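Local coordinates for protein immunomodulatory active chitinase (Trichuris suis, PDB 6G9E) that probably hydrolyses chitin as a family 18 chitinase and is described as immunomodulatory, at residues L61-F66 with D102-L107; L186-A191 with A209-F214; F39-Q44 with D79-N84. All coordinates share one frame; numbering follows the deposited sequence.

Interaction 1: L61-F66 with D102-L107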
loop_
_atom_site.group_PDB
_atom_site.type_symbol
_atom_site.label_atom_id
_atom_site.label_comp_id
_atom_site.label_asym_id
_atom_site.label_seq_id
_atom_site.Cartn_x
_atom_site.Cartn_y
_atom_site.Cartn_z
ATOM N N LEU A 61 15.308 1.800 -6.602
ATOM C CA LEU A 61 14.156 0.927 -6.452
ATOM C C LEU A 61 12.864 1.708 -6.603
ATOM O O LEU A 61 11.960 1.306 -7.351
ATOM C CB LEU A 61 14.227 0.259 -5.096
ATOM C CG LEU A 61 13.506 -1.049 -4.878
ATOM C CD1 LEU A 61 13.893 -2.055 -5.955
ATOM C CD2 LEU A 61 13.935 -1.493 -3.496
ATOM N N CYS A 62 12.776 2.850 -5.921
ATOM C CA CYS A 62 11.551 3.624 -5.817
ATOM C C CYS A 62 11.841 5.075 -6.116
ATOM O O CYS A 62 12.836 5.615 -5.631
ATOM C CB CYS A 62 10.982 3.568 -4.430
ATOM S SG CYS A 62 11.200 2.024 -3.626
ATOM N N GLU A 63 10.961 5.714 -6.885
ATOM C CA GLU A 63 11.004 7.170 -6.984
ATOM C C GLU A 63 10.502 7.818 -5.696
ATOM O O GLU A 63 11.111 8.773 -5.196
ATOM C CB GLU A 63 10.183 7.641 -8.182
ATOM C CG GLU A 63 10.583 9.014 -8.690
ATOM C CD GLU A 63 9.623 9.528 -9.743
ATOM O OE1 GLU A 63 8.995 8.679 -10.434
ATOM O OE2 GLU A 63 9.491 10.774 -9.856
ATOM N N TYR A 64 9.414 7.299 -5.133
ATOM C CA TYR A 64 8.838 7.797 -3.892
ATOM C C TYR A 64 8.912 6.722 -2.823
ATOM O O TYR A 64 8.647 5.551 -3.091
ATOM C CB TYR A 64 7.387 8.228 -4.079
ATOM C CG TYR A 64 7.162 9.128 -5.285
ATOM C CD1 TYR A 64 7.193 8.618 -6.576
ATOM C CD2 TYR A 64 6.915 10.483 -5.133
ATOM C CE1 TYR A 64 6.982 9.432 -7.672
ATOM C CE2 TYR A 64 6.716 11.304 -6.224
ATOM C CZ TYR A 64 6.748 10.779 -7.487
ATOM O OH TYR A 64 6.540 11.596 -8.573
ATOM N N ILE A 65 9.269 7.127 -1.611
ATOM C CA ILE A 65 9.207 6.267 -0.433
ATOM C C ILE A 65 8.183 6.876 0.511
ATOM O O ILE A 65 8.404 7.973 1.047
ATOM C CB ILE A 65 10.567 6.127 0.253
ATOM C CG1 ILE A 65 11.468 5.200 -0.559
ATOM C CG2 ILE A 65 10.389 5.576 1.628
ATOM C CD1 ILE A 65 12.877 5.093 -0.015
ATOM N N PHE A 66 7.057 6.188 0.693
ATOM C CA PHE A 66 6.003 6.616 1.619
ATOM C C PHE A 66 6.293 6.045 3.007
ATOM O O PHE A 66 6.243 4.827 3.210
ATOM C CB PHE A 66 4.626 6.169 1.130
ATOM C CG PHE A 66 4.249 6.736 -0.201
ATOM C CD1 PHE A 66 4.576 6.072 -1.373
ATOM C CD2 PHE A 66 3.585 7.955 -0.286
ATOM C CE1 PHE A 66 4.231 6.607 -2.602
ATOM C CE2 PHE A 66 3.240 8.498 -1.515
ATOM C CZ PHE A 66 3.562 7.828 -2.671
ATOM N N ASP A 102 17.200 12.139 -6.444
ATOM C CA ASP A 102 15.820 12.566 -6.609
ATOM C C ASP A 102 14.819 11.604 -5.968
ATOM O O ASP A 102 13.632 11.615 -6.317
ATOM C CB ASP A 102 15.492 12.796 -8.076
ATOM C CG ASP A 102 14.639 14.040 -8.275
ATOM O OD1 ASP A 102 13.869 14.096 -9.258
ATOM O OD2 ASP A 102 14.720 14.959 -7.421
ATOM N N LEU A 103 15.270 10.796 -5.017
ATOM C CA LEU A 103 14.348 10.107 -4.133
ATOM C C LEU A 103 13.529 11.107 -3.320
ATOM O O LEU A 103 14.084 11.922 -2.582
ATOM C CB LEU A 103 15.129 9.194 -3.205
ATOM C CG LEU A 103 14.211 8.506 -2.215
ATOM C CD1 LEU A 103 13.460 7.411 -2.946
ATOM C CD2 LEU A 103 15.049 7.983 -1.067
ATOM N N LYS A 104 12.214 11.025 -3.418
ATOM C CA LYS A 104 11.334 11.851 -2.608
ATOM C C LYS A 104 10.676 11.008 -1.508
ATOM O O LYS A 104 10.207 9.894 -1.760
ATOM C CB LYS A 104 10.308 12.539 -3.507
ATOM C CG LYS A 104 10.965 13.600 -4.367
ATOM C CD LYS A 104 10.103 13.985 -5.547
ATOM C CE LYS A 104 10.373 13.094 -6.749
ATOM N NZ LYS A 104 11.701 13.353 -7.357
ATOM N N VAL A 105 10.662 11.537 -0.287
ATOM C CA VAL A 105 10.173 10.826 0.886
ATOM C C VAL A 105 8.964 11.574 1.434
ATOM O O VAL A 105 9.069 12.758 1.763
ATOM C CB VAL A 105 11.265 10.708 1.959
ATOM C CG1 VAL A 105 10.686 10.185 3.281
ATOM C CG2 VAL A 105 12.397 9.826 1.467
ATOM N N LEU A 106 7.826 10.886 1.553
ATOM C CA LEU A 106 6.611 11.493 2.083
ATOM C C LEU A 106 6.193 10.797 3.378
ATOM O O LEU A 106 6.411 9.594 3.552
ATOM C CB LEU A 106 5.461 11.448 1.058
ATOM C CG LEU A 106 5.612 12.163 -0.293
ATOM C CD1 LEU A 106 6.472 11.321 -1.208
ATOM C CD2 LEU A 106 4.262 12.459 -0.970
ATOM N N LEU A 107 5.596 11.574 4.291
ATOM C CA LEU A 107 5.097 11.075 5.572
ATOM C C LEU A 107 3.646 10.636 5.437
ATOM O O LEU A 107 2.774 11.429 5.055
ATOM C CB LEU A 107 5.196 12.144 6.652
ATOM C CG LEU A 107 4.964 11.693 8.094
ATOM C CD1 LEU A 107 5.993 10.663 8.533
ATOM C CD2 LEU A 107 4.995 12.921 9.008
#
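Leu103 reaches Ile65 with both of its methyls: CD1 and CD2 of Leu103 lie 3.8 Å from Ile65 CD1, the leucine running at a slant across the isoleucine. At Lys104 the strand pairing begins. Its backbone N gives a nearly straight bond to Glu63 O (3.1 Å, 170° at the hydrogen), and its own carbonyl takes the N-H of Ile65. The lysine side chain runs beside Tyr64, with CE 4.1 Å from Tyr64 CE2. Bends at chi3 (-89°) and chi4 then turn the ammonium back over its own segment. There Lys104 NZ bonds Asp102 O at 2.8 Å and forms a salt bridge with Asp102 OD1 at 3.0 Å, which fixes the end of the chain. The Glu63 carboxylate lies nearby, beyond salt-bridge range, so its attraction is probably weaker. Val105 sends a CA-H toward Ile65 O, while its N-H bonds the carboxylate of Asp146. Leu106 N resumes the pairing with Ile65 O at 3.0 Å. Its two methyls reach different rings, CD1 4.0 Å from Tyr64 CD2 at the edge of that ring and CD2 against Phe66 CE2. The segment axes come within 4.8 Å at 22°, as expected of neighbouring parallel strands. Tyr64, Phe66, Lys104 and Leu106 share a face; the last three touch strand 187-193, and the Tyr64 ring meets Phe214 edge-to-face. Val105 on the reverse packs on Val93 and Met94 of helix 85-95. Such an inward and outward division, on adjacent parallel strands 64-72 and 104-111, is that of the TIM barrel of family 18 glycoside hydrolases.

Interaction 2: L186-A191 with A209-F214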
loop_
_atom_site.group_PDB
_atom_site.type_symbol
_atom_site.label_atom_id
_atom_site.label_comp_id
_atom_site.label_asym_id
_atom_site.label_seq_id
_atom_site.Cartn_x
_atom_site.Cartn_y
_atom_site.Cartn_z
ATOM N N LEU A 186 5.306 21.277 -1.165
ATOM C CA LEU A 186 5.268 19.927 -0.619
ATOM C C LEU A 186 4.333 19.038 -1.434
ATOM O O LEU A 186 3.292 19.477 -1.934
ATOM C CB LEU A 186 4.804 19.954 0.835
ATOM C CG LEU A 186 5.796 20.510 1.857
ATOM C CD1 LEU A 186 5.058 20.820 3.158
ATOM C CD2 LEU A 186 6.908 19.532 2.125
ATOM N N LEU A 187 4.706 17.770 -1.570
ATOM C CA LEU A 187 3.853 16.859 -2.319
ATOM C C LEU A 187 2.720 16.334 -1.445
ATOM O O LEU A 187 2.836 16.256 -0.222
ATOM C CB LEU A 187 4.680 15.717 -2.890
ATOM C CG LEU A 187 5.776 16.270 -3.803
ATOM C CD1 LEU A 187 6.763 15.184 -4.118
ATOM C CD2 LEU A 187 5.220 16.891 -5.092
ATOM N N PHE A 188 1.599 16.000 -2.073
ATOM C CA PHE A 188 0.395 15.669 -1.315
ATOM C C PHE A 188 -0.355 14.556 -2.042
ATOM O O PHE A 188 -0.970 14.786 -3.091
ATOM C CB PHE A 188 -0.469 16.924 -1.112
ATOM C CG PHE A 188 -1.782 16.679 -0.398
ATOM C CD1 PHE A 188 -1.890 15.719 0.614
ATOM C CD2 PHE A 188 -2.909 17.424 -0.733
ATOM C CE1 PHE A 188 -3.099 15.494 1.261
ATOM C CE2 PHE A 188 -4.121 17.213 -0.076
ATOM C CZ PHE A 188 -4.211 16.242 0.918
ATOM N N THR A 189 -0.302 13.351 -1.485
ATOM C CA THR A 189 -0.976 12.200 -2.063
ATOM C C THR A 189 -1.913 11.582 -1.038
ATOM O O THR A 189 -1.834 11.867 0.157
ATOM C CB THR A 189 0.037 11.157 -2.540
ATOM O OG1 THR A 189 0.749 10.657 -1.406
ATOM C CG2 THR A 189 1.023 11.780 -3.531
ATOM N N ALA A 190 -2.794 10.706 -1.511
ATOM C CA ALA A 190 -3.671 9.937 -0.632
ATOM C C ALA A 190 -3.663 8.464 -1.009
ATOM O O ALA A 190 -3.706 8.118 -2.192
ATOM C CB ALA A 190 -5.106 10.449 -0.694
ATOM N N ALA A 191 -3.619 7.593 -0.002
ATOM C CA ALA A 191 -3.983 6.193 -0.208
ATOM C C ALA A 191 -5.490 6.079 -0.152
ATOM O O ALA A 191 -6.101 6.507 0.826
ATOM C CB ALA A 191 -3.378 5.291 0.858
ATOM N N ALA A 209 -9.394 15.348 -7.538
ATOM C CA ALA A 209 -8.419 15.305 -8.619
ATOM C C ALA A 209 -7.696 16.641 -8.759
ATOM O O ALA A 209 -6.475 16.680 -8.936
ATOM C CB ALA A 209 -9.117 14.903 -9.917
ATOM N N LYS A 210 -8.437 17.748 -8.640
ATOM C CA LYS A 210 -7.941 19.112 -8.718
ATOM C C LYS A 210 -7.014 19.475 -7.572
ATOM O O LYS A 210 -6.490 20.594 -7.545
ATOM C CB LYS A 210 -9.121 20.084 -8.734
ATOM C CG LYS A 210 -10.148 19.820 -9.821
ATOM C CD LYS A 210 -10.961 21.058 -10.164
ATOM C CE LYS A 210 -12.406 20.946 -9.679
ATOM N NZ LYS A 210 -13.084 22.280 -9.473
ATOM N N VAL A 211 -6.779 18.568 -6.638
ATOM C CA VAL A 211 -6.235 18.952 -5.344
ATOM C C VAL A 211 -5.124 18.000 -4.928
ATOM O O VAL A 211 -4.101 18.431 -4.384
ATOM C CB VAL A 211 -7.365 18.991 -4.300
ATOM C CG1 VAL A 211 -6.832 18.741 -2.906
ATOM C CG2 VAL A 211 -8.108 20.316 -4.396
ATOM N N LEU A 212 -5.311 16.703 -5.180
ATOM C CA LEU A 212 -4.295 15.715 -4.857
ATOM C C LEU A 212 -3.316 15.561 -6.006
ATOM O O LEU A 212 -3.686 15.656 -7.174
ATOM C CB LEU A 212 -4.935 14.365 -4.562
ATOM C CG LEU A 212 -5.722 14.184 -3.266
ATOM C CD1 LEU A 212 -6.221 12.747 -3.245
ATOM C CD2 LEU A 212 -4.905 14.513 -2.010
ATOM N N ASP A 213 -2.054 15.313 -5.669
ATOM C CA ASP A 213 -1.070 15.054 -6.714
ATOM C C ASP A 213 -1.387 13.753 -7.430
ATOM O O ASP A 213 -1.604 13.732 -8.647
ATOM C CB ASP A 213 0.338 15.016 -6.130
ATOM C CG ASP A 213 0.836 16.383 -5.746
ATOM O OD1 ASP A 213 0.381 17.370 -6.367
ATOM O OD2 ASP A 213 1.674 16.467 -4.819
ATOM N N PHE A 214 -1.405 12.654 -6.682
ATOM C CA PHE A 214 -2.003 11.419 -7.160
ATOM C C PHE A 214 -2.557 10.629 -5.973
ATOM O O PHE A 214 -2.287 10.930 -4.803
ATOM C CB PHE A 214 -1.008 10.593 -7.982
ATOM C CG PHE A 214 0.348 10.441 -7.348
ATOM C CD1 PHE A 214 0.575 9.469 -6.392
ATOM C CD2 PHE A 214 1.405 11.237 -7.740
ATOM C CE1 PHE A 214 1.828 9.309 -5.811
ATOM C CE2 PHE A 214 2.672 11.075 -7.159
ATOM C CZ PHE A 214 2.877 10.109 -6.195
#
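Asp213 grips the backbone of Phe188 by two hydrogen bonds. Phe188 N donates to Asp213 OD2 at 2.8 Å, arriving from above the carboxylate plane (41° out of it), and Asp213 N returns a bond to Phe188 O, also 2.8 Å, with a C=O...N angle of 173°. A weak third bond runs from Ala190 N to Phe214 O at 3.3 Å.

The CH-pi contacts come next. Leu212 CD2 stands over one face of the Phe188 ring, 3.5 Å from its centroid. Thr189 CG2 does the same to Phe214, 3.6 Å from the ring centroid. The Phe214 ring is brought there by a chi1 of 47°, which sets CG between its backbone N and carbonyl carbon. Thr189 OG1, on another branch, bonds Asp149.

Purely apolar contacts complete it: Leu212 CD1 meets Ala190 CB at 3.6 Å, and Val211 CG1 lies near Phe188 CE2. All this lies where the loop after helix 205-209 enters strand 215-218 beside strand 187-193 of the barrel. One carboxylate oxygen of Asp213 thus serves the strand backbone while OD1 pairs with Arg185, a division that probably keeps the acid ionised and its rotation fixed.

Interaction 3: F39-Q44 with D79-N84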
loop_
_atom_site.group_PDB
_atom_site.type_symbol
_atom_site.label_atom_id
_atom_site.label_comp_id
_atom_site.label_asym_id
_atom_site.label_seq_id
_atom_site.Cartn_x
_atom_site.Cartn_y
_atom_site.Cartn_z
ATOM N N PHE A 39 7.601 2.218 3.209
ATOM C CA PHE A 39 8.417 1.800 4.339
ATOM C C PHE A 39 7.508 1.707 5.551
ATOM O O PHE A 39 6.533 2.451 5.655
ATOM C CB PHE A 39 9.550 2.822 4.566
ATOM C CG PHE A 39 10.403 2.560 5.785
ATOM C CD1 PHE A 39 10.088 3.126 7.015
ATOM C CD2 PHE A 39 11.532 1.759 5.696
ATOM C CE1 PHE A 39 10.870 2.876 8.141
ATOM C CE2 PHE A 39 12.326 1.506 6.824
ATOM C CZ PHE A 39 11.990 2.064 8.043
ATOM N N THR A 40 7.795 0.776 6.460
ATOM C CA THR A 40 6.989 0.663 7.677
ATOM C C THR A 40 7.879 0.739 8.911
ATOM O O THR A 40 8.952 0.141 8.953
ATOM C CB THR A 40 6.140 -0.627 7.693
ATOM O OG1 THR A 40 6.969 -1.801 7.856
ATOM C CG2 THR A 40 5.347 -0.707 6.434
ATOM N N ASN A 41 7.451 1.498 9.913
ATOM C CA ASN A 41 8.343 1.765 11.034
ATOM C C ASN A 41 8.232 0.710 12.116
ATOM O O ASN A 41 8.845 0.855 13.185
ATOM C CB ASN A 41 8.117 3.177 11.598
ATOM C CG ASN A 41 6.730 3.390 12.152
ATOM O OD1 ASN A 41 5.931 2.461 12.264
ATOM N ND2 ASN A 41 6.441 4.635 12.525
ATOM N N TRP A 42 7.476 -0.354 11.857
ATOM C CA TRP A 42 7.447 -1.477 12.766
ATOM C C TRP A 42 8.178 -2.688 12.225
ATOM O O TRP A 42 8.396 -3.652 12.976
ATOM C CB TRP A 42 6.008 -1.843 13.108
ATOM C CG TRP A 42 5.157 -2.194 11.957
ATOM C CD1 TRP A 42 4.855 -3.448 11.517
ATOM C CD2 TRP A 42 4.440 -1.290 11.115
ATOM N NE1 TRP A 42 4.009 -3.383 10.434
ATOM C CE2 TRP A 42 3.733 -2.068 10.171
ATOM C CE3 TRP A 42 4.342 0.097 11.051
ATOM C CZ2 TRP A 42 2.935 -1.499 9.185
ATOM C CZ3 TRP A 42 3.546 0.654 10.074
ATOM C CH2 TRP A 42 2.855 -0.146 9.155
ATOM N N ALA A 43 8.578 -2.653 10.949
ATOM C CA ALA A 43 9.355 -3.740 10.382
ATOM C C ALA A 43 10.683 -3.905 11.107
ATOM O O ALA A 43 11.290 -4.980 11.035
ATOM C CB ALA A 43 9.549 -3.497 8.888
ATOM N N GLN A 44 11.124 -2.878 11.843
ATOM C CA GLN A 44 12.326 -2.998 12.660
ATOM C C GLN A 44 12.182 -4.013 13.780
ATOM O O GLN A 44 13.186 -4.360 14.410
ATOM C CB GLN A 44 12.687 -1.653 13.263
ATOM C CG GLN A 44 11.525 -0.962 13.925
ATOM C CD GLN A 44 11.954 0.196 14.813
ATOM O OE1 GLN A 44 12.980 0.138 15.502
ATOM N NE2 GLN A 44 11.169 1.260 14.793
ATOM N N ASP A 79 2.573 13.915 15.611
ATOM C CA ASP A 79 3.838 13.620 16.259
ATOM C C ASP A 79 4.361 12.329 15.664
ATOM O O ASP A 79 3.662 11.657 14.900
ATOM C CB ASP A 79 3.690 13.506 17.782
ATOM C CG ASP A 79 4.970 13.869 18.531
ATOM O OD1 ASP A 79 6.070 13.890 17.920
ATOM O OD2 ASP A 79 4.865 14.128 19.750
ATOM N N GLN A 80 5.600 11.981 16.021
ATOM C CA GLN A 80 6.153 10.708 15.581
ATOM C C GLN A 80 5.357 9.556 16.177
ATOM O O GLN A 80 4.759 9.669 17.252
ATOM C CB GLN A 80 7.620 10.590 15.976
ATOM C CG GLN A 80 7.850 10.144 17.401
ATOM C CD GLN A 80 9.325 10.051 17.755
ATOM O OE1 GLN A 80 9.695 10.081 18.908
ATOM N NE2 GLN A 80 10.168 9.936 16.752
ATOM N N PHE A 81 5.333 8.438 15.460
ATOM C CA PHE A 81 4.615 7.280 15.978
ATOM C C PHE A 81 5.501 6.353 16.805
ATOM O O PHE A 81 5.055 5.820 17.822
ATOM C CB PHE A 81 3.985 6.480 14.842
ATOM C CG PHE A 81 3.118 5.406 15.332
ATOM C CD1 PHE A 81 3.656 4.157 15.654
ATOM C CD2 PHE A 81 1.774 5.651 15.544
ATOM C CE1 PHE A 81 2.870 3.162 16.155
ATOM C CE2 PHE A 81 0.970 4.671 16.045
ATOM C CZ PHE A 81 1.520 3.410 16.353
ATOM N N GLU A 82 6.728 6.119 16.367
ATOM C CA GLU A 82 7.655 5.221 17.029
ATOM C C GLU A 82 8.705 6.039 17.753
ATOM O O GLU A 82 9.110 7.099 17.281
ATOM C CB GLU A 82 8.348 4.284 16.031
ATOM C CG GLU A 82 7.501 3.129 15.603
ATOM C CD GLU A 82 7.363 2.117 16.700
ATOM O OE1 GLU A 82 8.182 2.158 17.656
ATOM O OE2 GLU A 82 6.428 1.298 16.602
ATOM N N TRP A 83 9.171 5.513 18.886
ATOM C CA TRP A 83 10.055 6.274 19.761
ATOM C C TRP A 83 11.365 6.644 19.085
ATOM O O TRP A 83 12.086 7.492 19.612
ATOM C CB TRP A 83 10.347 5.473 21.037
ATOM C CG TRP A 83 11.025 4.258 20.667
ATOM C CD1 TRP A 83 10.449 3.134 20.189
ATOM C CD2 TRP A 83 12.433 4.039 20.633
ATOM N NE1 TRP A 83 11.405 2.209 19.877
ATOM C CE2 TRP A 83 12.639 2.736 20.144
ATOM C CE3 TRP A 83 13.542 4.813 20.968
ATOM C CZ2 TRP A 83 13.912 2.180 19.980
ATOM C CZ3 TRP A 83 14.820 4.252 20.820
ATOM C CH2 TRP A 83 14.986 2.944 20.328
ATOM N N ASN A 84 11.693 6.048 17.937
ATOM C CA ASN A 84 12.975 6.308 17.291
ATOM C C ASN A 84 12.835 6.851 15.867
ATOM O O ASN A 84 13.813 6.833 15.107
ATOM C CB ASN A 84 13.856 5.054 17.313
ATOM C CG ASN A 84 13.197 3.849 16.662
ATOM O OD1 ASN A 84 11.977 3.817 16.454
ATOM N ND2 ASN A 84 14.012 2.840 16.338
#
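At the C-terminal rim of the TIM barrel, the loop leaving strand 34-40 meets the one leading into helix 85-95, and Gln44 and Asn84 join the two through a reciprocal pair of amide hydrogen bonds. Asn84 ND2 donates to Gln44 OE1 at 3.0 Å, and Gln44 NE2 donates to Asn84 OD1 at 3.2 Å, the latter nearly straight (176° at the hydrogen) and on a lone pair in the carbonyl plane. The amides approach from opposite directions with their planes 24° apart, so they dock almost coplanar. Gln44 NE2 also gives a hydrogen to the backbone O of Asn41, 2.9 Å away, which ties the glutamine to its own turn.

Beside this pair, Glu82 CG rests over the face of the Asn41 amide, 3.5 Å from Asn41 CG. A bend at chi2 (-73°) turns the glutamate carboxylate steeply against that amide and lets OE1 bond the hydroxyl of Tyr45. Asn41 ND2 lies 3.8 Å from Phe81 CB and gives a hydrogen bond to Asp85 OD2, an oxygen that also receives Glu82 N.

Between residues 39-44 and 79-84 the hydrogen bonds are therefore made by neutral amides, with both N-H groups of Gln44 NE2 engaged. The carboxylates of Glu82 and Asp85 add bonds to Tyr45 and Asn41, and Asp85 probably helps to hold the Asn41 amide flat against the glutamate chain.

In the fold
Phe66 links interactions 1 and 2 inside the barrel: its CE2 is 3.3 Å from Thr189 OG1 and its CZ 3.9 Å from Phe214 CE1, with the contact centres about 14 Å apart. Interactions 1 and 3 meet on neighbouring strands 64-72 and 34-40, where Phe39 N and Phe66 O, 2.9 Å apart, probably hydrogen-bond. Interactions 2 and 3 do not touch, their nearest atoms being about 11 Å apart. Strand 147-152, which carries Asp149 of the acidic DxxDxDxE signature of family 18, pairs with both 104-111 and 187-193, so interactions 1 and 2 flank the presumed catalytic strand. Interaction 3 sits at the C-terminal rim, where TIM-barrel enzymes have their active site.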